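Local coordinates for protein isoprenyl transferase (Helicobacter pylori, PDB 2D2R) that probably condenses isopentenyl diphosphate with allylic diphosphates in a magnesium-dependent reaction, building the long undecaprenyl diphosphate chain as a homodimer, at residues A[14-19]-A[185-190]; A[61-66]-A[133-138]; A[143-148]-A[201-206]; A[104-109]-A[179-184]. All blocks are in the same frame, centred on the assembly; numbering follows the deposited sequence.

Interaction 1 (A[14-19]-A[185-190]); sequences STLKHL and EVDLLL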
# COMPACT_ATOMS: atom_id res chain seq x y z
N SER A 14 -14.00 11.11 14.21
CA SER A 14 -13.31 10.90 15.51
C SER A 14 -12.00 10.15 15.24
O SER A 14 -10.92 10.74 15.18
CB SER A 14 -14.21 10.08 16.44
OG SER A 14 -15.52 10.61 16.49
N THR A 15 -12.13 8.84 15.10
CA THR A 15 -11.00 7.96 14.78
C THR A 15 -10.72 8.15 13.28
O THR A 15 -9.60 7.90 12.81
CB THR A 15 -11.38 6.51 15.05
OG1 THR A 15 -11.14 6.23 16.43
CG2 THR A 15 -10.55 5.55 14.20
N LEU A 16 -11.73 8.60 12.55
CA LEU A 16 -11.58 8.82 11.13
C LEU A 16 -11.24 10.26 10.86
O LEU A 16 -12.09 11.14 10.96
CB LEU A 16 -12.86 8.46 10.40
CG LEU A 16 -12.81 8.67 8.89
CD1 LEU A 16 -11.64 7.88 8.33
CD2 LEU A 16 -14.09 8.26 8.24
N LYS A 17 -9.99 10.53 10.52
CA LYS A 17 -9.58 11.88 10.23
C LYS A 17 -9.23 12.11 8.77
O LYS A 17 -9.55 13.16 8.21
CB LYS A 17 -8.39 12.27 11.09
CG LYS A 17 -8.70 12.33 12.56
CD LYS A 17 -7.49 12.79 13.32
CE LYS A 17 -7.80 13.06 14.80
NZ LYS A 17 -8.65 14.29 15.03
N HIS A 18 -8.59 11.12 8.14
CA HIS A 18 -8.16 11.27 6.74
C HIS A 18 -8.71 10.11 5.93
O HIS A 18 -8.37 8.93 6.21
CB HIS A 18 -6.62 11.27 6.70
CG HIS A 18 -6.04 11.49 5.34
ND1 HIS A 18 -4.68 11.63 5.13
CD2 HIS A 18 -6.63 11.61 4.13
CE1 HIS A 18 -4.46 11.82 3.83
NE2 HIS A 18 -5.63 11.81 3.20
N LEU A 19 -9.55 10.43 4.94
CA LEU A 19 -10.17 9.46 4.04
C LEU A 19 -9.53 9.70 2.69
O LEU A 19 -9.36 10.85 2.28
CB LEU A 19 -11.69 9.68 3.95
CG LEU A 19 -12.51 8.97 2.85
CD1 LEU A 19 -12.46 7.44 3.00
CD2 LEU A 19 -14.01 9.43 2.91
N GLU A 185 -1.92 10.80 8.70
CA GLU A 185 -1.81 9.62 7.88
C GLU A 185 -3.20 9.21 7.44
O GLU A 185 -4.24 9.68 7.98
CB GLU A 185 -1.14 8.45 8.66
CG GLU A 185 0.33 8.69 9.01
CD GLU A 185 1.25 8.87 7.77
OE1 GLU A 185 1.61 7.88 7.10
OE2 GLU A 185 1.65 10.02 7.50
N VAL A 186 -3.26 8.34 6.45
CA VAL A 186 -4.54 7.87 5.97
C VAL A 186 -5.19 6.87 6.93
O VAL A 186 -4.53 5.90 7.33
CB VAL A 186 -4.40 7.23 4.60
CG1 VAL A 186 -5.74 6.62 4.20
CG2 VAL A 186 -3.93 8.25 3.60
N ASP A 187 -6.47 7.09 7.28
CA ASP A 187 -7.15 6.15 8.16
C ASP A 187 -7.96 5.09 7.42
O ASP A 187 -8.10 3.96 7.91
CB ASP A 187 -8.13 6.85 9.10
CG ASP A 187 -7.44 7.79 10.04
OD1 ASP A 187 -6.63 7.32 10.87
OD2 ASP A 187 -7.68 9.02 9.93
N LEU A 188 -8.49 5.46 6.27
CA LEU A 188 -9.33 4.56 5.51
C LEU A 188 -9.07 4.90 4.06
O LEU A 188 -9.18 6.05 3.66
CB LEU A 188 -10.81 4.79 5.95
CG LEU A 188 -12.08 4.68 5.10
CD1 LEU A 188 -12.00 3.61 4.04
CD2 LEU A 188 -13.32 4.52 5.95
N LEU A 189 -8.64 3.91 3.28
CA LEU A 189 -8.36 4.09 1.84
C LEU A 189 -9.43 3.30 1.12
O LEU A 189 -9.57 2.09 1.29
CB LEU A 189 -6.95 3.53 1.48
CG LEU A 189 -6.67 3.51 -0.02
CD1 LEU A 189 -6.74 4.95 -0.58
CD2 LEU A 189 -5.31 2.95 -0.29
N LEU A 190 -10.26 4.02 0.37
CA LEU A 190 -11.36 3.38 -0.33
C LEU A 190 -11.15 3.36 -1.80
O LEU A 190 -10.65 4.34 -2.35
CB LEU A 190 -12.65 4.18 -0.09
CG LEU A 190 -13.86 3.89 -0.97
CD1 LEU A 190 -14.42 2.52 -0.53
CD2 LEU A 190 -14.95 5.06 -0.73
O HOH W 1 -7.20 9.12 12.85
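Leu19 and Leu188 form the tight end of this contact, where strands 18-22 and 188-191 begin to run parallel as neighbours in the central sheet. Their side chains lie alongside one another and point the same way, and CD1 of Leu19 presses on CG of Leu188 at 3.5 Å, closer than carbon atoms usually sit. Leu16 adds its CD1 obliquely, against CB of Asp187 and CB of Leu188, and it also touches Ile230, Phe233 and Tyr234 of helix 223-236; branched leucines suit this dry layer between sheet and helix. On the other side of the strand, CG2 of Val186 sits over one face of the His18 ring in a CH-pi contact, 3.8 Å from the centroid. The ring nitrogens of His18 bond beyond the two segments, ND1 to the carbonyl of Pro184 and NE2 to Thr64 OG1.

Asp187 stands between this core and the solvent, and its carboxylate accepts from two successive backbone N-H groups. OD2 takes Lys17 N at 2.8 Å, met from above the carboxylate plane, and His18 N at 2.9 Å through its anti lone pair. The chain replies with Asp187 N to His18 O, 2.9 Å and in the carbonyl plane. The loose side lies at OD1 and the exposed Thr15, where a water bridges OD1 and Thr15 O. An aspartate is short enough to reach both amides from one oxygen while leaving the other for solvent. With two N-H groups gripping OD2, the carboxylate is probably stabilised in its charged form, and the two bonds should limit its rotation.

Interaction 2 (A[61-66]-A[133-138]); sequences ECLTLY and KDFTQV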
# COMPACT_ATOMS: atom_id res chain seq x y z
N GLU A 61 -11.17 15.66 8.62
CA GLU A 61 -10.14 16.66 8.59
C GLU A 61 -9.41 16.70 7.23
O GLU A 61 -8.86 17.74 6.84
CB GLU A 61 -9.13 16.43 9.73
CG GLU A 61 -9.69 16.58 11.12
CD GLU A 61 -8.69 16.15 12.21
OE1 GLU A 61 -7.46 16.02 11.91
OE2 GLU A 61 -9.13 15.93 13.37
N CYS A 62 -9.45 15.58 6.48
CA CYS A 62 -8.74 15.52 5.20
C CYS A 62 -9.34 14.48 4.25
O CYS A 62 -9.72 13.39 4.67
CB CYS A 62 -7.25 15.17 5.45
SG CYS A 62 -6.20 15.44 4.06
N LEU A 63 -9.43 14.81 2.98
CA LEU A 63 -9.97 13.93 1.97
C LEU A 63 -8.99 14.04 0.82
O LEU A 63 -8.74 15.15 0.33
CB LEU A 63 -11.37 14.43 1.54
CG LEU A 63 -12.06 13.62 0.43
CD1 LEU A 63 -12.41 12.22 1.00
CD2 LEU A 63 -13.36 14.34 -0.08
N THR A 64 -8.42 12.91 0.39
CA THR A 64 -7.47 12.93 -0.70
C THR A 64 -8.08 12.06 -1.81
O THR A 64 -8.46 10.92 -1.57
CB THR A 64 -6.13 12.35 -0.27
OG1 THR A 64 -5.61 13.13 0.80
CG2 THR A 64 -5.17 12.39 -1.41
N LEU A 65 -8.13 12.60 -3.04
CA LEU A 65 -8.76 11.93 -4.17
C LEU A 65 -7.76 11.69 -5.28
O LEU A 65 -6.96 12.57 -5.65
CB LEU A 65 -9.96 12.79 -4.68
CG LEU A 65 -11.09 13.00 -3.67
CD1 LEU A 65 -12.12 13.96 -4.22
CD2 LEU A 65 -11.79 11.67 -3.36
N TYR A 66 -7.76 10.47 -5.81
CA TYR A 66 -6.78 10.18 -6.83
C TYR A 66 -7.31 10.68 -8.16
O TYR A 66 -7.97 9.96 -8.91
CB TYR A 66 -6.51 8.68 -6.82
CG TYR A 66 -5.27 8.23 -7.54
CD1 TYR A 66 -4.34 9.13 -8.02
CD2 TYR A 66 -5.05 6.89 -7.74
CE1 TYR A 66 -3.19 8.71 -8.67
CE2 TYR A 66 -3.92 6.43 -8.40
CZ TYR A 66 -2.98 7.35 -8.86
OH TYR A 66 -1.83 6.88 -9.46
N LYS A 133 -8.47 25.86 8.11
CA LYS A 133 -7.69 24.87 8.83
C LYS A 133 -8.45 23.64 9.33
O LYS A 133 -7.84 22.66 9.73
CB LYS A 133 -6.96 25.54 9.99
CG LYS A 133 -7.73 26.68 10.63
CD LYS A 133 -6.78 27.57 11.43
CE LYS A 133 -7.46 28.80 11.99
NZ LYS A 133 -8.12 29.62 10.93
N ASP A 134 -9.78 23.67 9.27
CA ASP A 134 -10.54 22.51 9.72
C ASP A 134 -10.54 21.32 8.75
O ASP A 134 -10.11 20.23 9.12
CB ASP A 134 -11.97 22.92 10.05
CG ASP A 134 -12.03 24.01 11.12
OD1 ASP A 134 -11.37 23.83 12.18
OD2 ASP A 134 -12.73 25.03 10.90
N PHE A 135 -10.97 21.55 7.51
CA PHE A 135 -11.05 20.50 6.49
C PHE A 135 -10.20 20.82 5.27
O PHE A 135 -10.19 21.97 4.81
CB PHE A 135 -12.52 20.32 6.05
CG PHE A 135 -12.74 19.37 4.88
CD1 PHE A 135 -12.66 17.98 5.06
CD2 PHE A 135 -13.11 19.86 3.62
CE1 PHE A 135 -12.96 17.10 4.00
CE2 PHE A 135 -13.41 19.00 2.56
CZ PHE A 135 -13.33 17.60 2.75
N THR A 136 -9.49 19.81 4.76
CA THR A 136 -8.66 19.95 3.58
C THR A 136 -9.04 18.91 2.51
O THR A 136 -9.32 17.73 2.83
CB THR A 136 -7.17 19.72 3.86
OG1 THR A 136 -6.67 20.68 4.80
CG2 THR A 136 -6.38 19.82 2.54
N GLN A 137 -9.06 19.35 1.26
CA GLN A 137 -9.32 18.44 0.15
C GLN A 137 -8.02 18.46 -0.61
O GLN A 137 -7.52 19.52 -0.95
CB GLN A 137 -10.46 18.92 -0.77
CG GLN A 137 -10.75 17.91 -1.90
CD GLN A 137 -11.13 18.55 -3.24
OE1 GLN A 137 -10.34 19.29 -3.84
NE2 GLN A 137 -12.33 18.26 -3.69
N VAL A 138 -7.46 17.27 -0.83
CA VAL A 138 -6.22 17.11 -1.54
C VAL A 138 -6.51 16.41 -2.86
O VAL A 138 -7.22 15.39 -2.87
CB VAL A 138 -5.20 16.25 -0.72
CG1 VAL A 138 -3.83 16.25 -1.41
CG2 VAL A 138 -5.12 16.78 0.73
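Val138 holds CG2 anti to its carbonyl carbon, and Cys62 has SG anti to its backbone N (chi1 -166°), so the tips meet on one face of the sheet, SG to CG2 at 3.7 Å. On that face Thr64 lies beside Val138, with OG1 3.5 Å from Val138 CB; the hydroxyl is paired with His18 NE2. Phe135, its CG anti to N (chi1 174°), swings its ring to the opposite face, where CZ touches Leu63 CB at 3.9 Å and helix 37-56 packs near by. Beta-branched and small residues suit the first face, while leucine and phenylalanine fill the layer under the helix together with Gln137, whose OE1 bonds Tyr98 OH.

The backbones join in parallel register, Cys62 beside Thr136, Leu63 beside Gln137 and Thr64 beside Val138. Thr136 N starts the ladder at Glu61 O, 3.0 Å away but well above the carbonyl plane. The later bonds come nearly along the C=O axis: Leu63 N to Thr136 O at 2.9 Å, Val138 N to Leu63 O at 2.7 Å, Leu65 N to Val138 O at 2.9 Å. Such bonds between strands 62-66 and 136-140 are those of the parallel sheet central to the cis-prenyltransferase fold.

Interaction 3 (A[143-148]-A[201-206]); sequences YGSKNE and FLLWQS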
# COMPACT_ATOMS: atom_id res chain seq x y z
N TYR A 143 0.02 12.18 -10.18
CA TYR A 143 0.56 11.57 -8.95
C TYR A 143 0.91 10.10 -9.01
O TYR A 143 0.15 9.29 -9.55
CB TYR A 143 -0.46 11.74 -7.81
CG TYR A 143 0.02 11.14 -6.51
CD1 TYR A 143 0.79 11.88 -5.60
CD2 TYR A 143 -0.20 9.78 -6.23
CE1 TYR A 143 1.34 11.26 -4.42
CE2 TYR A 143 0.34 9.16 -5.08
CZ TYR A 143 1.10 9.88 -4.19
OH TYR A 143 1.65 9.20 -3.08
N GLY A 144 2.04 9.76 -8.38
CA GLY A 144 2.44 8.37 -8.29
C GLY A 144 3.21 8.27 -6.99
O GLY A 144 4.04 9.13 -6.74
N SER A 145 2.97 7.25 -6.18
CA SER A 145 3.67 7.09 -4.90
C SER A 145 5.15 6.86 -5.04
O SER A 145 5.95 7.47 -4.35
CB SER A 145 2.94 5.97 -4.13
OG SER A 145 3.34 5.96 -2.82
N LYS A 146 5.56 5.96 -5.94
CA LYS A 146 6.98 5.77 -6.09
C LYS A 146 7.65 7.05 -6.52
O LYS A 146 8.74 7.36 -6.07
CB LYS A 146 7.30 4.67 -7.10
CG LYS A 146 6.97 3.33 -6.57
CD LYS A 146 7.43 2.26 -7.59
CE LYS A 146 7.19 0.84 -6.99
NZ LYS A 146 7.76 -0.17 -7.91
N ASN A 147 7.01 7.80 -7.41
CA ASN A 147 7.58 9.07 -7.83
C ASN A 147 7.61 10.05 -6.67
O ASN A 147 8.58 10.74 -6.48
CB ASN A 147 6.75 9.69 -9.00
CG ASN A 147 7.20 11.13 -9.34
OD1 ASN A 147 8.18 11.34 -10.03
ND2 ASN A 147 6.51 12.09 -8.82
N GLU A 148 6.55 10.12 -5.87
CA GLU A 148 6.56 11.03 -4.72
C GLU A 148 7.74 10.70 -3.79
O GLU A 148 8.45 11.58 -3.32
CB GLU A 148 5.27 10.96 -3.93
CG GLU A 148 5.20 11.94 -2.72
CD GLU A 148 4.00 11.66 -1.79
OE1 GLU A 148 3.45 10.51 -1.80
OE2 GLU A 148 3.61 12.59 -1.05
N PHE A 201 -0.75 4.52 -5.14
CA PHE A 201 -1.38 5.65 -4.49
C PHE A 201 -1.20 5.66 -2.99
O PHE A 201 -1.66 4.74 -2.26
CB PHE A 201 -2.88 5.61 -4.85
CG PHE A 201 -3.72 6.74 -4.25
CD1 PHE A 201 -3.44 8.06 -4.54
CD2 PHE A 201 -4.83 6.45 -3.46
CE1 PHE A 201 -4.29 9.12 -4.04
CE2 PHE A 201 -5.67 7.47 -2.96
CZ PHE A 201 -5.39 8.81 -3.26
N LEU A 202 -0.53 6.70 -2.51
CA LEU A 202 -0.34 6.93 -1.07
C LEU A 202 0.11 5.65 -0.36
O LEU A 202 -0.42 5.30 0.68
CB LEU A 202 -1.67 7.40 -0.45
CG LEU A 202 -2.24 8.75 -0.99
CD1 LEU A 202 -3.56 9.13 -0.23
CD2 LEU A 202 -1.19 9.78 -0.79
N LEU A 203 1.12 5.01 -0.91
CA LEU A 203 1.61 3.73 -0.32
C LEU A 203 2.15 3.96 1.10
O LEU A 203 1.78 3.28 2.06
CB LEU A 203 2.66 3.15 -1.24
CG LEU A 203 2.20 2.88 -2.69
CD1 LEU A 203 3.38 2.42 -3.60
CD2 LEU A 203 1.20 1.78 -2.67
N TRP A 204 3.00 4.96 1.24
CA TRP A 204 3.59 5.29 2.51
C TRP A 204 2.55 5.76 3.50
O TRP A 204 2.54 5.28 4.62
CB TRP A 204 4.65 6.37 2.31
CG TRP A 204 5.30 6.86 3.58
CD1 TRP A 204 4.76 7.74 4.54
CD2 TRP A 204 6.64 6.60 4.01
NE1 TRP A 204 5.69 8.01 5.50
CE2 TRP A 204 6.85 7.34 5.19
CE3 TRP A 204 7.68 5.82 3.49
CZ2 TRP A 204 8.08 7.31 5.87
CZ3 TRP A 204 8.88 5.80 4.15
CH2 TRP A 204 9.07 6.54 5.33
N GLN A 205 1.67 6.66 3.07
CA GLN A 205 0.69 7.24 3.98
C GLN A 205 -0.44 6.33 4.41
O GLN A 205 -1.08 6.61 5.37
CB GLN A 205 0.08 8.54 3.36
CG GLN A 205 1.21 9.53 2.96
CD GLN A 205 1.80 9.37 1.53
OE1 GLN A 205 1.81 8.28 0.95
NE2 GLN A 205 2.37 10.49 0.99
N SER A 206 -0.65 5.25 3.67
CA SER A 206 -1.73 4.31 3.97
C SER A 206 -1.14 3.03 4.61
O SER A 206 -1.82 2.02 4.60
CB SER A 206 -2.45 3.95 2.64
OG SER A 206 -2.85 5.15 1.92
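The first turn of helix 145-158 here meets the loop between strands 188-191 and 210-213, which also carries Arg197, Leu198 and Ser199, predicted to bind substrate. Gly144 is the N-cap residue of that helix. Just beyond it, Ser145 has OG anti to its own N (chi1 -167°), which brings the hydroxyl to the loop, where it accepts from Leu203 N at 3.1 Å. The small side chain allows a close fit, for Ser145 CB lies only 3.5 Å from Leu203 CG.

Tyr143 also reaches across, its chain at about a right angle to those of Phe201 and Leu202. Its ring edge faces Phe201 CA, and CE2 stands 4.0 Å from Phe201 CD1. Leu202 N gives a weak bond to the phenol oxygen, at 3.4 Å. The same OH donates to Glu148 OE1, 2.6 Å away, which lies in the plane of the tyrosine ring.

Glu148 and Gln205 come tip to tip, their carboxylate and amide planes 24° apart. NE2 of Gln205 donates almost straight to OE1 at 3.0 Å (171°) and also bonds Thr180 OG1, so a long amide suits a place between two acceptors. Trp204 turns instead to the dimer partner, making a cation-pi contact with Lys146 of the second subunit.

Glu148 OE1 thus receives two donors, each out of the carboxylate plane. A buried acid held in this way is probably ionised, its charge eased by the phenol and the amide, and would polarise the phenol in return.

Interaction 4 (A[104-109]-A[179-184]); sequences RFRAIG and DTRNLP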
# COMPACT_ATOMS: atom_id res chain seq x y z
N ARG A 104 -9.97 23.97 2.45
CA ARG A 104 -8.61 24.28 2.01
C ARG A 104 -8.21 23.39 0.83
O ARG A 104 -8.55 22.21 0.83
CB ARG A 104 -7.64 24.07 3.15
CG ARG A 104 -6.26 24.38 2.75
CD ARG A 104 -5.34 24.38 3.91
NE ARG A 104 -4.04 24.78 3.43
CZ ARG A 104 -2.96 24.89 4.18
NH1 ARG A 104 -3.00 24.60 5.50
NH2 ARG A 104 -1.83 25.31 3.61
N PHE A 105 -7.48 23.94 -0.15
CA PHE A 105 -7.08 23.17 -1.31
C PHE A 105 -5.61 22.80 -1.37
O PHE A 105 -4.74 23.62 -1.15
CB PHE A 105 -7.47 23.90 -2.59
CG PHE A 105 -6.92 23.27 -3.84
CD1 PHE A 105 -7.46 22.06 -4.33
CD2 PHE A 105 -5.86 23.86 -4.52
CE1 PHE A 105 -6.93 21.47 -5.47
CE2 PHE A 105 -5.33 23.27 -5.67
CZ PHE A 105 -5.87 22.07 -6.15
N ARG A 106 -5.33 21.55 -1.68
CA ARG A 106 -3.94 21.15 -1.80
C ARG A 106 -3.79 20.17 -2.95
O ARG A 106 -4.64 19.33 -3.15
CB ARG A 106 -3.48 20.53 -0.49
CG ARG A 106 -1.97 20.46 -0.32
CD ARG A 106 -1.60 20.54 1.19
NE ARG A 106 -0.34 19.85 1.43
CZ ARG A 106 0.22 19.69 2.63
NH1 ARG A 106 -0.36 20.19 3.72
NH2 ARG A 106 1.36 19.01 2.74
N ALA A 107 -2.73 20.34 -3.74
CA ALA A 107 -2.40 19.44 -4.84
C ALA A 107 -1.15 18.65 -4.47
O ALA A 107 -0.23 19.20 -3.84
CB ALA A 107 -2.10 20.25 -6.11
N ILE A 108 -1.13 17.36 -4.86
CA ILE A 108 0.03 16.51 -4.67
C ILE A 108 0.26 15.81 -5.99
O ILE A 108 -0.66 15.60 -6.78
CB ILE A 108 -0.14 15.48 -3.49
CG1 ILE A 108 -1.28 14.50 -3.73
CG2 ILE A 108 -0.35 16.26 -2.19
CD1 ILE A 108 -1.45 13.47 -2.57
N GLY A 109 1.51 15.48 -6.25
CA GLY A 109 1.84 14.85 -7.50
C GLY A 109 3.01 15.62 -8.03
O GLY A 109 3.48 16.56 -7.38
N ASP A 179 4.87 15.06 -0.44
CA ASP A 179 3.88 16.11 -0.83
C ASP A 179 2.83 16.29 0.27
O ASP A 179 2.24 17.35 0.44
CB ASP A 179 3.13 15.68 -2.11
CG ASP A 179 4.02 15.56 -3.32
OD1 ASP A 179 3.50 15.17 -4.39
OD2 ASP A 179 5.24 15.85 -3.25
N THR A 180 2.58 15.23 1.04
CA THR A 180 1.57 15.20 2.10
C THR A 180 2.09 15.65 3.47
O THR A 180 1.41 15.48 4.47
CB THR A 180 1.05 13.74 2.30
OG1 THR A 180 2.19 12.90 2.44
CG2 THR A 180 0.27 13.26 1.08
N ARG A 181 3.29 16.20 3.54
CA ARG A 181 3.81 16.59 4.84
C ARG A 181 2.75 17.39 5.64
O ARG A 181 1.96 18.18 5.06
CB ARG A 181 5.08 17.41 4.63
CG ARG A 181 4.86 18.73 3.93
CD ARG A 181 6.23 19.28 3.59
NE ARG A 181 6.86 19.97 4.72
CZ ARG A 181 6.54 21.21 5.12
NH1 ARG A 181 5.59 21.91 4.49
NH2 ARG A 181 7.17 21.77 6.16
N ASN A 182 2.70 17.15 6.94
CA ASN A 182 1.75 17.86 7.80
C ASN A 182 0.30 17.41 7.68
O ASN A 182 -0.56 17.92 8.39
CB ASN A 182 1.84 19.38 7.55
CG ASN A 182 3.25 19.92 7.70
OD1 ASN A 182 3.99 19.55 8.62
ND2 ASN A 182 3.62 20.81 6.80
N LEU A 183 -0.02 16.48 6.77
CA LEU A 183 -1.40 16.01 6.74
C LEU A 183 -1.35 14.77 7.65
O LEU A 183 -0.29 14.21 7.88
CB LEU A 183 -1.81 15.58 5.33
CG LEU A 183 -1.76 16.68 4.25
CD1 LEU A 183 -2.08 16.05 2.88
CD2 LEU A 183 -2.76 17.81 4.61
N PRO A 184 -2.49 14.36 8.20
CA PRO A 184 -2.41 13.17 9.06
C PRO A 184 -2.27 11.95 8.13
O PRO A 184 -2.49 12.04 6.92
CB PRO A 184 -3.72 13.18 9.82
CG PRO A 184 -4.68 13.88 8.90
CD PRO A 184 -3.86 14.89 8.08
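Arg106 and Leu183 reach toward each other tip to tip across this contact. The arginine chain is extended from CG to NE, with CG anti to the backbone N (chi1 -162°), and so carries its guanidinium away from the edge strand 104-108 and into the loop 179-184. Leu183 lies over one face of that flat group, its CD2 3.5 Å from NH1, while two carbonyls come to the edge near the plane. Arg181 O sits 2.5 Å from NH2, very short, and offers a lone pair within its carbonyl plane. Asp179 O is 3.0 Å from the same NH2, which approaches from above the plane of that carbonyl. A flat cation with several N-H groups suits this place, reaching Asp179 O just before the type II beta turn Thr180-Leu183 and Arg181 O within it; Leu183 N to Thr180 O closes the turn.

Ile108 crosses Asp179 obliquely, CG2 against CB at 3.5 Å, and its CD1 extends to Thr180 CG2 at 4.0 Å. Beyond it, the carboxylate of Asp179 turns to the backbone, where OD1 takes the N-H of Gly109 at 2.7 Å; the same oxygen is in a salt bridge with Arg151. Gly109 has backbone angles at which a side chain would jam against the preceding carbonyl, so glycine fits here. The cation of Arg106 is thus met by neutral carbonyl dipoles and a leucine face, whereas the charge of Asp179 is probably balanced by Arg151.

From the N terminus, strand 18-22 opens the widest loop, which interaction 1 closes 166 residues later at strand 188-191. Interactions 2 and 4 are nested inside it. Interaction 2 pairs strands 62-66 and 136-140; interaction 4 starts within that loop, on edge strand 104-108, and ends beyond it at 179-184, so the two cross. Interaction 3 opens after interaction 2 has closed and crosses both 1 and 4, tying helix 145-158 to the loop 201-206. Further bonds link neighbours: Lys17 with Glu61 joins 1 to 2, the backbone of Gln137 with Arg104 and Arg106 joins 2 to 4, Val186 N with Gln205 O joins 1 to 3, and Tyr66 with Tyr143 O joins 2 to 3.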